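Local structure of chromosomal replication initiator protein DNAA (Helicobacter pylori, 2WP0) at residues N28-S31 with Q32-Y35; P50-V53 with L54-T57; T56-T59 with A60-A64. The protein helps to initiate and regulate chromosomal replication, as ATP-DnaA bound to the origin; the piece modelled here is domain I, involved in oligomerisation and regulator binding. All blocks are in the same frame, centred on the assembly; numbering follows the deposited sequence.

Overall arrangement
Contact 1 comes first along the chain, where helix 23-30 ends and the chain turns into strand 34-35. Contact 2 follows at the start of helix 52-71, and contact 3 continues along that helix, sharing Thr56 and Thr57 with contact 2. The centres of contacts 2 and 3 are about 9 Å apart; the centre of contact 1 lies about 10 Å from that of contact 2 and about 12 Å from that of contact 3. Tyr29 ties the three together, its ring packing on Leu54, Thr57 and Ile58, while Phe30 meets Tyr62. Helices 23-30 and 52-71 are thus packed together within domain I, and all three contacts also touch chains of another protein, consistent with this domain's role in binding regulators.

Contact 1: residues N28-S31 with Q32-Y35; sequences NYFS and QLKY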
ATOM      1  N   ASN D  28     -31.503  -4.079  17.179  1.00 42.61           N
ATOM      2  CA  ASN D  28     -30.983  -3.709  15.878  1.00 38.73           C
ATOM      3  C   ASN D  28     -31.319  -4.703  14.774  1.00 39.63           C
ATOM      4  O   ASN D  28     -31.480  -4.330  13.613  1.00 37.53           O
ATOM      5  CB  ASN D  28     -29.468  -3.524  15.957  1.00 36.09           C
ATOM      6  CG  ASN D  28     -29.062  -2.339  16.828  1.00 34.60           C
ATOM      7  OD1 ASN D  28     -27.920  -2.256  17.274  1.00 35.16           O
ATOM      8  ND2 ASN D  28     -29.998  -1.409  17.065  1.00 33.42           N
ATOM      9  N   TYR D  29     -31.414  -5.975  15.128  1.00 32.52           N
ATOM     10  CA  TYR D  29     -31.595  -7.011  14.116  1.00 33.06           C
ATOM     11  C   TYR D  29     -32.952  -7.683  14.254  1.00 36.89           C
ATOM     12  O   TYR D  29     -33.866  -7.423  13.464  1.00 36.88           O
ATOM     13  CB  TYR D  29     -30.435  -8.041  14.144  1.00 32.85           C
ATOM     14  CG  TYR D  29     -29.127  -7.465  13.637  1.00 36.18           C
ATOM     15  CD1 TYR D  29     -28.932  -7.217  12.267  1.00 28.67           C
ATOM     16  CD2 TYR D  29     -28.097  -7.147  14.511  1.00 30.34           C
ATOM     17  CE1 TYR D  29     -27.746  -6.685  11.797  1.00 32.86           C
ATOM     18  CE2 TYR D  29     -26.906  -6.610  14.045  1.00 26.12           C
ATOM     19  CZ  TYR D  29     -26.740  -6.386  12.692  1.00 31.52           C
ATOM     20  OH  TYR D  29     -25.569  -5.844  12.241  1.00 29.85           O
ATOM     21  N   PHE D  30     -33.078  -8.527  15.271  1.00 41.98           N
ATOM     22  CA  PHE D  30     -34.175  -9.489  15.323  1.00 43.86           C
ATOM     23  C   PHE D  30     -35.578  -8.881  15.305  1.00 44.48           C
ATOM     24  O   PHE D  30     -36.475  -9.426  14.670  1.00 45.53           O
ATOM     25  CB  PHE D  30     -34.001 -10.432  16.505  1.00 44.30           C
ATOM     26  CG  PHE D  30     -32.849 -11.365  16.357  1.00 44.30           C
ATOM     27  CD1 PHE D  30     -32.926 -12.453  15.506  1.00 45.56           C
ATOM     28  CD2 PHE D  30     -31.680 -11.161  17.065  1.00 43.65           C
ATOM     29  CE1 PHE D  30     -31.859 -13.334  15.375  1.00 46.12           C
ATOM     30  CE2 PHE D  30     -30.596 -12.039  16.936  1.00 43.43           C
ATOM     31  CZ  PHE D  30     -30.693 -13.125  16.098  1.00 44.85           C
ATOM     32  N   SER D  31     -35.760  -7.760  15.991  1.00 37.54           N
ATOM     33  CA  SER D  31     -37.059  -7.097  16.040  1.00 38.49           C
ATOM     34  C   SER D  31     -37.645  -6.782  14.652  1.00 38.34           C
ATOM     35  O   SER D  31     -38.872  -6.750  14.473  1.00 39.92           O
ATOM     36  CB  SER D  31     -36.917  -5.804  16.819  1.00 38.55           C
ATOM     37  OG  SER D  31     -35.724  -5.147  16.436  1.00 35.96           O
ATOM     38  N   GLN D  32     -36.755  -6.551  13.683  1.00 57.15           N
ATOM     39  CA  GLN D  32     -37.115  -6.168  12.315  1.00 56.15           C
ATOM     40  C   GLN D  32     -37.523  -7.339  11.430  1.00 57.45           C
ATOM     41  O   GLN D  32     -37.928  -7.156  10.276  1.00 57.13           O
ATOM     42  CB  GLN D  32     -35.927  -5.485  11.658  1.00 53.29           C
ATOM     43  CG  GLN D  32     -35.392  -4.271  12.396  1.00 51.45           C
ATOM     44  CD  GLN D  32     -34.574  -3.388  11.478  1.00 49.94           C
ATOM     45  OE1 GLN D  32     -35.068  -2.911  10.449  1.00 49.27           O
ATOM     46  NE2 GLN D  32     -33.318  -3.173  11.831  1.00 49.73           N
ATOM     47  N   LEU D  33     -37.378  -8.538  11.985  1.00 31.30           N
ATOM     48  CA  LEU D  33     -37.673  -9.795  11.319  1.00 32.95           C
ATOM     49  C   LEU D  33     -39.180 -10.048  11.360  1.00 31.70           C
ATOM     50  O   LEU D  33     -39.846  -9.707  12.343  1.00 32.09           O
ATOM     51  CB  LEU D  33     -36.955 -10.896  12.091  1.00 31.88           C
ATOM     52  CG  LEU D  33     -36.223 -11.999  11.359  1.00 33.75           C
ATOM     53  CD1 LEU D  33     -35.887 -11.494   9.995  1.00 33.40           C
ATOM     54  CD2 LEU D  33     -34.980 -12.338  12.154  1.00 32.91           C
ATOM     55  N   LYS D  34     -39.748 -10.636  10.321  1.00 63.47           N
ATOM     56  CA  LYS D  34     -41.148 -10.973  10.465  1.00 66.72           C
ATOM     57  C   LYS D  34     -41.588 -12.217   9.744  1.00 67.84           C
ATOM     58  O   LYS D  34     -41.096 -12.533   8.664  1.00 65.49           O
ATOM     59  CB  LYS D  34     -42.045  -9.791  10.149  1.00 65.39           C
ATOM     60  CG  LYS D  34     -42.009  -9.316   8.739  1.00 64.53           C
ATOM     61  CD  LYS D  34     -42.508  -7.904   8.756  1.00 63.34           C
ATOM     62  CE  LYS D  34     -43.417  -7.725   9.961  1.00 64.99           C
ATOM     63  NZ  LYS D  34     -43.324  -6.355  10.515  1.00 64.77           N
ATOM     64  N   TYR D  35     -42.540 -12.903  10.370  1.00 57.67           N
ATOM     65  CA  TYR D  35     -42.861 -14.277  10.026  1.00 57.23           C
ATOM     66  C   TYR D  35     -43.715 -14.425   8.778  1.00 57.25           C
ATOM     67  O   TYR D  35     -44.522 -13.550   8.441  1.00 58.75           O
ATOM     68  CB  TYR D  35     -43.526 -14.977  11.210  1.00 59.78           C
ATOM     69  CG  TYR D  35     -43.608 -16.481  11.056  1.00 58.99           C
ATOM     70  CD1 TYR D  35     -42.496 -17.218  10.651  1.00 56.26           C
ATOM     71  CD2 TYR D  35     -44.788 -17.160  11.320  1.00 60.89           C
ATOM     72  CE1 TYR D  35     -42.559 -18.585  10.514  1.00 55.62           C
ATOM     73  CE2 TYR D  35     -44.860 -18.523  11.186  1.00 60.40           C
ATOM     74  CZ  TYR D  35     -43.746 -19.233  10.784  1.00 57.80           C
ATOM     75  OH  TYR D  35     -43.830 -20.600  10.647  1.00 57.95           O
TER
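Gln32 folds its side chain back over the end of helix 23-30 and gives a hydrogen bond from NE2 to the backbone O of Asn28, at 2.8 Å. CG stands beside the residue's own backbone N (chi1 -57°) and the chain runs extended beyond it, which carries the amide past the carbonyl of Tyr29. The acceptor lies close to the plane of the Gln32 amide, while NE2 comes from above the Asn28 carbonyl plane. The backbone itself closes the end of the helix with Gln32 N to Tyr29 O and Leu33 N to Phe30 O, both 3.0 Å. The tight side is apolar: Phe30 and Leu33 run side by side, Phe30 CD1 against Leu33 CD2 at 3.9 Å, with Val15, Tyr62 and Leu66 also around the Phe30 ring. The looser side carries partly exposed Ser31, whose OG bonds back to Tyr26 O, and the Gln32 amide, whose NE2 also bonds to the backbone of a chain of another protein. The bond from Leu33 N closes a type I beta turn over Phe30-Leu33, the link from the second helix into the first strand of the helix-helix-strand-strand-helix-strand fold of domain I.

Contact 2: residues P50-V53 with L54-T57; sequences PNQV and LCTT
This is the N-terminal cap and opening turn of helix 52-71, a local contact just after strand 44-49. Asn51 sits at the N-cap and takes Leu54 N onto its side-chain OD1, a capping bond of 3.0 Å. The N-H points nearly straight at the oxygen (164°) and reaches it almost along the C=O axis. The torsion of the Asn51 side chain, with CG between its backbone N and carbonyl carbon (chi1 57°), swings OD1 in front of the helix start, and the other branch of the amide lies beside CD1 of Leu54. The backbone O of Asn51 receives Cys55 N at 3.0 Å, so one residue supplies acceptors to two amides of the first turn.

Within the first turn, Gln52 bends at chi2 and reaches forward, its NE2 donating a hydrogen bond to Thr56 OG1 at 2.9 Å, with the hydroxyl lying in the plane of the amide; Thr56 N meanwhile bonds to Gln52 O. Val53 O is gripped twice by Thr57, by N at 2.7 Å and by OG1 at 2.9 Å, from opposite faces of the carbonyl plane. That second bond ties the Thr57 hydroxyl to its own helix.

Leu54 and Thr57 turn to Tyr29 of helix 23-30, whereas Cys55 packs on Ala49 of strand 44-49 and on Ile87 and Val89 of strand 84-89. Chains of another protein pack on Asn51, Gln52, Val53, Leu54 and Thr56. The helix start thus lies between helix 23-30 and the sheet, within the beta-alpha-beta unit whose parallel strands are 44-49 and 84-89.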
ATOM      1  N   PRO D  50     -36.690  -6.288   6.184  1.00 56.14           N
ATOM      2  CA  PRO D  50     -37.079  -5.108   5.411  1.00 54.67           C
ATOM      3  C   PRO D  50     -36.207  -4.950   4.183  1.00 51.53           C
ATOM      4  O   PRO D  50     -36.702  -4.600   3.115  1.00 51.14           O
ATOM      5  CB  PRO D  50     -36.793  -3.956   6.367  1.00 52.57           C
ATOM      6  CG  PRO D  50     -36.704  -4.582   7.722  1.00 54.79           C
ATOM      7  CD  PRO D  50     -36.180  -5.943   7.518  1.00 55.47           C
ATOM      8  N   ASN D  51     -34.916  -5.210   4.332  1.00 46.48           N
ATOM      9  CA  ASN D  51     -34.003  -5.018   3.225  1.00 43.79           C
ATOM     10  C   ASN D  51     -32.941  -6.113   3.097  1.00 44.06           C
ATOM     11  O   ASN D  51     -32.862  -7.041   3.915  1.00 45.98           O
ATOM     12  CB  ASN D  51     -33.338  -3.660   3.352  1.00 40.15           C
ATOM     13  CG  ASN D  51     -32.630  -3.499   4.665  1.00 39.29           C
ATOM     14  OD1 ASN D  51     -31.658  -4.197   4.945  1.00 39.43           O
ATOM     15  ND2 ASN D  51     -33.123  -2.595   5.497  1.00 40.10           N
ATOM     16  N   GLN D  52     -32.117  -5.983   2.065  1.00 49.79           N
ATOM     17  CA  GLN D  52     -31.133  -6.999   1.715  1.00 49.01           C
ATOM     18  C   GLN D  52     -29.978  -7.173   2.707  1.00 47.39           C
ATOM     19  O   GLN D  52     -29.635  -8.308   3.059  1.00 47.83           O
ATOM     20  CB  GLN D  52     -30.570  -6.724   0.326  1.00 47.93           C
ATOM     21  CG  GLN D  52     -29.689  -7.833  -0.212  1.00 45.24           C
ATOM     22  CD  GLN D  52     -30.397  -9.173  -0.254  1.00 44.72           C
ATOM     23  OE1 GLN D  52     -31.438  -9.325  -0.894  1.00 45.71           O
ATOM     24  NE2 GLN D  52     -29.830 -10.157   0.428  1.00 43.94           N
ATOM     25  N   VAL D  53     -29.360  -6.074   3.133  1.00 28.23           N
ATOM     26  CA  VAL D  53     -28.276  -6.162   4.104  1.00 26.84           C
ATOM     27  C   VAL D  53     -28.749  -6.846   5.383  1.00 27.67           C
ATOM     28  O   VAL D  53     -28.026  -7.667   5.954  1.00 27.57           O
ATOM     29  CB  VAL D  53     -27.706  -4.790   4.468  1.00 25.45           C
ATOM     30  CG1 VAL D  53     -26.827  -4.887   5.712  1.00 24.68           C
ATOM     31  CG2 VAL D  53     -26.929  -4.235   3.323  1.00 23.63           C
ATOM     32  N   LEU D  54     -29.961  -6.520   5.837  1.00 33.88           N
ATOM     33  CA  LEU D  54     -30.513  -7.193   7.021  1.00 37.04           C
ATOM     34  C   LEU D  54     -30.734  -8.672   6.753  1.00 39.63           C
ATOM     35  O   LEU D  54     -30.324  -9.523   7.556  1.00 40.83           O
ATOM     36  CB  LEU D  54     -31.803  -6.528   7.516  1.00 38.63           C
ATOM     37  CG  LEU D  54     -31.373  -5.422   8.477  1.00 36.26           C
ATOM     38  CD1 LEU D  54     -32.150  -4.120   8.388  1.00 35.98           C
ATOM     39  CD2 LEU D  54     -31.049  -5.868   9.896  1.00 37.42           C
ATOM     40  N   CYS D  55     -31.370  -8.973   5.621  1.00 45.28           N
ATOM     41  CA  CYS D  55     -31.586 -10.359   5.247  1.00 46.85           C
ATOM     42  C   CYS D  55     -30.260 -11.122   5.231  1.00 44.31           C
ATOM     43  O   CYS D  55     -30.191 -12.281   5.647  1.00 45.08           O
ATOM     44  CB  CYS D  55     -32.300 -10.471   3.898  1.00 46.03           C
ATOM     45  SG  CYS D  55     -32.507 -12.183   3.274  1.00 46.41           S
ATOM     46  N   THR D  56     -29.202 -10.461   4.777  1.00 34.56           N
ATOM     47  CA  THR D  56     -27.905 -11.115   4.640  1.00 32.29           C
ATOM     48  C   THR D  56     -27.132 -11.203   5.950  1.00 32.33           C
ATOM     49  O   THR D  56     -26.570 -12.255   6.269  1.00 33.02           O
ATOM     50  CB  THR D  56     -27.043 -10.417   3.572  1.00 28.90           C
ATOM     51  OG1 THR D  56     -27.619 -10.651   2.290  1.00 28.41           O
ATOM     52  CG2 THR D  56     -25.616 -10.955   3.576  1.00 26.64           C
ATOM     53  N   THR D  57     -27.097 -10.106   6.707  1.00 25.74           N
ATOM     54  CA  THR D  57     -26.327 -10.074   7.957  1.00 27.53           C
ATOM     55  C   THR D  57     -26.934 -10.985   8.998  1.00 29.46           C
ATOM     56  O   THR D  57     -26.250 -11.796   9.626  1.00 30.03           O
ATOM     57  CB  THR D  57     -26.228  -8.661   8.527  1.00 26.44           C
ATOM     58  OG1 THR D  57     -25.641  -7.805   7.534  1.00 23.81           O
ATOM     59  CG2 THR D  57     -25.373  -8.662   9.806  1.00 24.90           C
TER

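Contact 3: residues T56-T59 with A60-A64; sequences TTIT and AKYGA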
ATOM      1  N   THR D  56     -29.202 -10.461   4.777  1.00 34.56           N
ATOM      2  CA  THR D  56     -27.905 -11.115   4.640  1.00 32.29           C
ATOM      3  C   THR D  56     -27.132 -11.203   5.950  1.00 32.33           C
ATOM      4  O   THR D  56     -26.570 -12.255   6.269  1.00 33.02           O
ATOM      5  CB  THR D  56     -27.043 -10.417   3.572  1.00 28.90           C
ATOM      6  OG1 THR D  56     -27.619 -10.651   2.290  1.00 28.41           O
ATOM      7  CG2 THR D  56     -25.616 -10.955   3.576  1.00 26.64           C
ATOM      8  N   THR D  57     -27.097 -10.106   6.707  1.00 25.74           N
ATOM      9  CA  THR D  57     -26.327 -10.074   7.957  1.00 27.53           C
ATOM     10  C   THR D  57     -26.934 -10.985   8.998  1.00 29.46           C
ATOM     11  O   THR D  57     -26.250 -11.796   9.626  1.00 30.03           O
ATOM     12  CB  THR D  57     -26.228  -8.661   8.527  1.00 26.44           C
ATOM     13  OG1 THR D  57     -25.641  -7.805   7.534  1.00 23.81           O
ATOM     14  CG2 THR D  57     -25.373  -8.662   9.806  1.00 24.90           C
ATOM     15  N   ILE D  58     -28.239 -10.845   9.164  1.00 27.95           N
ATOM     16  CA  ILE D  58     -28.941 -11.725  10.051  1.00 32.09           C
ATOM     17  C   ILE D  58     -28.597 -13.160   9.639  1.00 32.59           C
ATOM     18  O   ILE D  58     -28.046 -13.914  10.449  1.00 34.48           O
ATOM     19  CB  ILE D  58     -30.457 -11.468  10.020  1.00 34.96           C
ATOM     20  CG1 ILE D  58     -30.783 -10.112  10.618  1.00 35.50           C
ATOM     21  CG2 ILE D  58     -31.196 -12.506  10.819  1.00 39.58           C
ATOM     22  CD1 ILE D  58     -32.255  -9.901  10.739  1.00 38.25           C
ATOM     23  N   THR D  59     -28.894 -13.524   8.388  1.00 25.67           N
ATOM     24  CA  THR D  59     -28.674 -14.902   7.924  1.00 23.42           C
ATOM     25  C   THR D  59     -27.242 -15.384   8.228  1.00 21.65           C
ATOM     26  O   THR D  59     -27.035 -16.493   8.718  1.00 21.46           O
ATOM     27  CB  THR D  59     -28.956 -15.086   6.419  1.00 19.65           C
ATOM     28  OG1 THR D  59     -30.356 -15.245   6.181  1.00 20.79           O
ATOM     29  CG2 THR D  59     -28.261 -16.323   5.924  1.00 16.06           C
ATOM     30  N   ALA D  60     -26.260 -14.531   7.956  1.00 28.29           N
ATOM     31  CA  ALA D  60     -24.864 -14.870   8.214  1.00 29.42           C
ATOM     32  C   ALA D  60     -24.542 -15.002   9.712  1.00 29.51           C
ATOM     33  O   ALA D  60     -23.839 -15.924  10.114  1.00 29.91           O
ATOM     34  CB  ALA D  60     -23.914 -13.868   7.522  1.00 25.49           C
ATOM     35  N   LYS D  61     -25.033 -14.105  10.554  1.00 38.59           N
ATOM     36  CA  LYS D  61     -24.598 -14.187  11.943  1.00 41.09           C
ATOM     37  C   LYS D  61     -25.540 -14.884  12.924  1.00 46.48           C
ATOM     38  O   LYS D  61     -25.130 -15.203  14.036  1.00 49.11           O
ATOM     39  CB  LYS D  61     -24.106 -12.835  12.484  1.00 38.75           C
ATOM     40  CG  LYS D  61     -25.051 -11.673  12.332  1.00 38.15           C
ATOM     41  CD  LYS D  61     -24.509 -10.471  13.104  1.00 36.36           C
ATOM     42  CE  LYS D  61     -22.999 -10.379  12.973  1.00 32.87           C
ATOM     43  NZ  LYS D  61     -22.383 -10.043  14.287  1.00 32.83           N
ATOM     44  N   TYR D  62     -26.770 -15.168  12.514  1.00 30.56           N
ATOM     45  CA  TYR D  62     -27.744 -15.701  13.463  1.00 34.47           C
ATOM     46  C   TYR D  62     -28.572 -16.831  12.892  1.00 34.51           C
ATOM     47  O   TYR D  62     -29.427 -17.388  13.582  1.00 31.96           O
ATOM     48  CB  TYR D  62     -28.700 -14.608  13.938  1.00 34.98           C
ATOM     49  CG  TYR D  62     -28.011 -13.396  14.489  1.00 34.07           C
ATOM     50  CD1 TYR D  62     -27.080 -13.517  15.508  1.00 34.25           C
ATOM     51  CD2 TYR D  62     -28.299 -12.127  14.004  1.00 31.81           C
ATOM     52  CE1 TYR D  62     -26.439 -12.415  16.022  1.00 33.76           C
ATOM     53  CE2 TYR D  62     -27.663 -11.002  14.522  1.00 29.89           C
ATOM     54  CZ  TYR D  62     -26.733 -11.166  15.538  1.00 30.92           C
ATOM     55  OH  TYR D  62     -26.069 -10.095  16.080  1.00 28.65           O
ATOM     56  N   GLY D  63     -28.347 -17.148  11.625  1.00 32.24           N
ATOM     57  CA  GLY D  63     -29.106 -18.206  10.982  1.00 31.12           C
ATOM     58  C   GLY D  63     -29.027 -19.495  11.755  1.00 32.43           C
ATOM     59  O   GLY D  63     -30.018 -20.202  11.881  1.00 35.60           O
ATOM     60  N   ALA D  64     -27.846 -19.807  12.277  1.00 30.30           N
ATOM     61  CA  ALA D  64     -27.672 -21.053  13.019  1.00 31.86           C
ATOM     62  C   ALA D  64     -28.359 -20.960  14.371  1.00 37.34           C
ATOM     63  O   ALA D  64     -28.995 -21.917  14.814  1.00 39.44           O
ATOM     64  CB  ALA D  64     -26.216 -21.380  13.191  1.00 31.25           C
TER
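Lys61 lays its CG and CD alongside the CG2 methyl of Thr57, each 3.9 Å from it, the two side chains pointing the same way. With CG set between the backbone N and the carbonyl carbon (chi1 53°), the Lys61 chain also brings CG over one face of the Tyr62 ring, 3.5 Å above its plane and shifted toward the rim. Further out the chain bends at chi3 and chi4, and NZ leaves the helix altogether, forming a salt bridge with an acidic side chain on a chain of another protein. Tyr62 makes a looser apolar contact with Ile58, CD2 to CG2 at 4.3 Å, while its OH is bonded to Glu25.

Main-chain bonds one turn apart carry the helix through here: Ala60 N to Thr56 O and Lys61 N to Thr57 O, both 2.8 Å, then Tyr62 N to Ile58 O at 2.7 Å. The next step is weaker, Gly63 N reaching Thr59 O at 3.3 Å with a bent N-H (135°). Thr59 OG1 turns back to Cys55 O.

Ile58 lies against Tyr29, and the Tyr62 ring meets Phe30 with planes at about 45°. Through these residues, the middle of helix 52-71 packs on helix 23-30, along the connection between strands 44-49 and 84-89.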